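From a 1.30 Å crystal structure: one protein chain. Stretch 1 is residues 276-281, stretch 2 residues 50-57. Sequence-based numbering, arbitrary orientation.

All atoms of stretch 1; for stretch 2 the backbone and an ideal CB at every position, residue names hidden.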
# COMPACT_ATOMS: atom_id res chain seq x y z
N ALA A 276 9.11 8.23 9.55
CA ALA A 276 7.69 8.42 9.27
C ALA A 276 7.36 9.91 9.12
O ALA A 276 7.65 10.71 10.00
CB ALA A 276 6.85 7.82 10.37
N ASP A 277 6.75 10.25 7.99
CA ASP A 277 6.37 11.61 7.63
C ASP A 277 4.90 11.79 7.99
O ASP A 277 4.06 10.98 7.59
CB ASP A 277 6.60 11.74 6.10
CG ASP A 277 6.30 13.12 5.53
OD1 ASP A 277 5.52 13.90 6.11
OD2 ASP A 277 6.84 13.41 4.43
N ALA A 278 4.58 12.83 8.75
CA ALA A 278 3.18 13.08 9.10
C ALA A 278 2.25 13.13 7.89
O ALA A 278 1.06 12.82 8.00
CB ALA A 278 3.05 14.35 9.92
N SER A 279 2.79 13.55 6.74
CA SER A 279 1.99 13.71 5.52
C SER A 279 1.93 12.46 4.63
O SER A 279 1.31 12.49 3.57
CB SER A 279 2.50 14.89 4.69
OG SER A 279 3.78 14.62 4.14
N ARG A 280 2.60 11.38 5.05
CA ARG A 280 2.63 10.14 4.28
C ARG A 280 2.21 8.91 5.08
O ARG A 280 1.47 8.07 4.57
CB ARG A 280 4.05 9.88 3.72
CG ARG A 280 4.58 10.98 2.82
CD ARG A 280 6.09 10.82 2.54
NE ARG A 280 6.42 9.74 1.61
CZ ARG A 280 6.43 9.85 0.29
NH1 ARG A 280 6.07 11.01 -0.27
NH2 ARG A 280 6.78 8.83 -0.48
N ALA A 281 2.69 8.80 6.31
CA ALA A 281 2.62 7.55 7.06
C ALA A 281 1.31 7.38 7.82
O ALA A 281 1.11 6.34 8.47
CB ALA A 281 3.81 7.44 8.02
N UNK A 50 -4.23 20.85 4.36
CA UNK A 50 -3.22 19.82 4.52
C UNK A 50 -2.61 19.42 3.19
O UNK A 50 -2.96 19.96 2.14
CB UNK A 50 -3.82 18.59 5.21
N UNK A 51 -1.69 18.46 3.24
CA UNK A 51 -1.05 17.92 2.04
C UNK A 51 -0.71 16.46 2.28
O UNK A 51 -0.16 16.13 3.34
CB UNK A 51 0.20 18.72 1.67
N UNK A 52 -1.01 15.59 1.31
CA UNK A 52 -0.65 14.16 1.36
C UNK A 52 0.70 13.86 0.70
O UNK A 52 0.93 12.72 0.27
CB UNK A 52 -1.74 13.33 0.68
N UNK A 53 1.56 14.87 0.61
CA UNK A 53 2.92 14.69 0.11
C UNK A 53 2.96 14.29 -1.37
O UNK A 53 2.00 14.52 -2.13
CB UNK A 53 3.64 13.63 0.95
N UNK A 54 4.08 13.71 -1.78
CA UNK A 54 4.30 13.33 -3.16
C UNK A 54 5.72 12.82 -3.30
O UNK A 54 6.49 12.88 -2.35
CB UNK A 54 4.04 14.50 -4.11
N UNK A 55 6.09 12.32 -4.48
CA UNK A 55 5.24 12.21 -5.66
C UNK A 55 4.26 11.04 -5.57
O UNK A 55 4.65 9.89 -5.31
CB UNK A 55 6.11 12.06 -6.91
N UNK A 56 2.99 11.37 -5.77
CA UNK A 56 1.93 10.40 -5.99
C UNK A 56 1.04 11.04 -7.04
O UNK A 56 0.80 12.26 -6.99
CB UNK A 56 1.17 10.05 -4.71
N UNK A 57 0.50 10.24 -7.96
CA UNK A 57 -0.36 10.78 -9.01
C UNK A 57 -1.46 11.66 -8.44
O UNK A 57 -2.18 11.26 -7.52
CB UNK A 57 -0.98 9.64 -9.83

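Position 50 has an extended backbone, with phi/psi of -159/-179°, and its ideal CB finds nothing of stretch 1 within 5.5 Å. Stretch 1 therefore sets no preference, and many residues would suit; the deposited one is Gly50.

At position 51 the CA-to-CB bond runs sideways, and the ideal CB lies 5.4 Å from CB of Ser279. The backbone does more than the side chain can here, because the carbonyl O of this residue approaches CB of Ser279 to 3.2 Å. Stretch 1 sets little limit on the side chain; small and polar ones are among those that would suit. The residue is Ser51, whose t rotamer lets OG accept a hydrogen bond from N of position 53 at 3.2 Å, a bond within the stretch that links this side chain to the backbone two residues on.

Position 52 points its CB away from stretch 1, while its backbone lies against Ser279: the two CA atoms are 4.9 Å apart, the closest register of the pair. A phi of -92° is compatible with many residues, proline among them. Pro52 occupies the site, and its CA makes a CA-H...O contact with O of Ser279 at 3.4 Å. The two carbonyls, O of Pro52 and O of Ser279, sit 3.3 Å apart as a pair of acceptors, so no hydrogen bond joins them.

Position 53 faces stretch 1 directly. Its ideal CB is 3.3 Å from OG of Ser279 and a tight 3.4 Å from CG of Arg280, with OD2 of Asp277 at 4.7 Å. So little room beside a guanidinium and a carboxylate favours a short side chain, preferably one with a hydroxyl such as serine; alanine would also fit but offer no acceptor to the guanidinium. The positive phi of 65° would also make glycine plausible. Ser53 takes the t rotamer, and its OG accepts a hydrogen bond from NH1 of Arg280 at 3.0 Å. The same OG is 2.7 Å from O of water 1, which donates to OD2 of Asp277 at 2.8 Å; the water thus spans the 4.2 Å between OG of Ser53 and OD2 of Asp277.

Position 54 has a fully extended phi/psi of 175/175°, which favours glycine, and its ideal CB points away into space that stretch 1 leaves empty. As far as this contact goes several residues could be accommodated, and what matters is the carbonyl. Gly54 supplies it: its O receives a weak hydrogen bond from NH1 of Arg280 at 2.8 Å.

The peptide bond before position 55 is cis, which strongly suggests proline, and CB again points away. Pro55 fulfils this expectation. Its O accepts a hydrogen bond from water 2 at 2.8 Å, and that water accepts one from NH2 of Arg280 at 3.0 Å.

Position 56 directs CB toward stretch 1 but begins beyond 5.5 Å, so only a long side chain, such as an aromatic or a methionine, could reach the arginine. Tyr56, in the m rotamer, places OH over one face of the guanidinium, 3.2 Å from CZ of Arg280, without hydrogen bonding to it.

Position 57 lies out of reach of stretch 1, which sets no preference; at an N-cap Asp, Asn, Ser or Thr would suit. Asp57 is deposited, and its side chain caps a backbone N just past the stretch.

Stretch 2, residues 50-57: GSPSGPYD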
# COMPACT_ATOMS: atom_id res chain seq x y z
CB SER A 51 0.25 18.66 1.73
OG SER A 51 0.98 17.97 0.73
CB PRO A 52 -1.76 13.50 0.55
CG PRO A 52 -2.02 14.55 -0.53
CD PRO A 52 -1.94 15.87 0.20
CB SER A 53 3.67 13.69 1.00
OG SER A 53 5.05 13.63 0.69
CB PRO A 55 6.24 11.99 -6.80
CG PRO A 55 7.43 11.34 -6.13
CD PRO A 55 7.49 11.91 -4.74
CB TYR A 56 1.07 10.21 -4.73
CG TYR A 56 1.76 9.80 -3.45
CD1 TYR A 56 2.21 8.50 -3.26
CD2 TYR A 56 1.88 10.69 -2.40
CE1 TYR A 56 2.80 8.11 -2.06
CE2 TYR A 56 2.47 10.32 -1.21
CZ TYR A 56 2.92 9.02 -1.04
OH TYR A 56 3.50 8.65 0.16
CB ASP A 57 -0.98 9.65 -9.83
CG ASP A 57 -1.79 10.18 -10.98
OD1 ASP A 57 -1.19 10.49 -12.03
OD2 ASP A 57 -3.03 10.32 -10.83
O HOH W 1 6.51 15.20 2.36
O HOH W 2 6.41 8.79 -3.44
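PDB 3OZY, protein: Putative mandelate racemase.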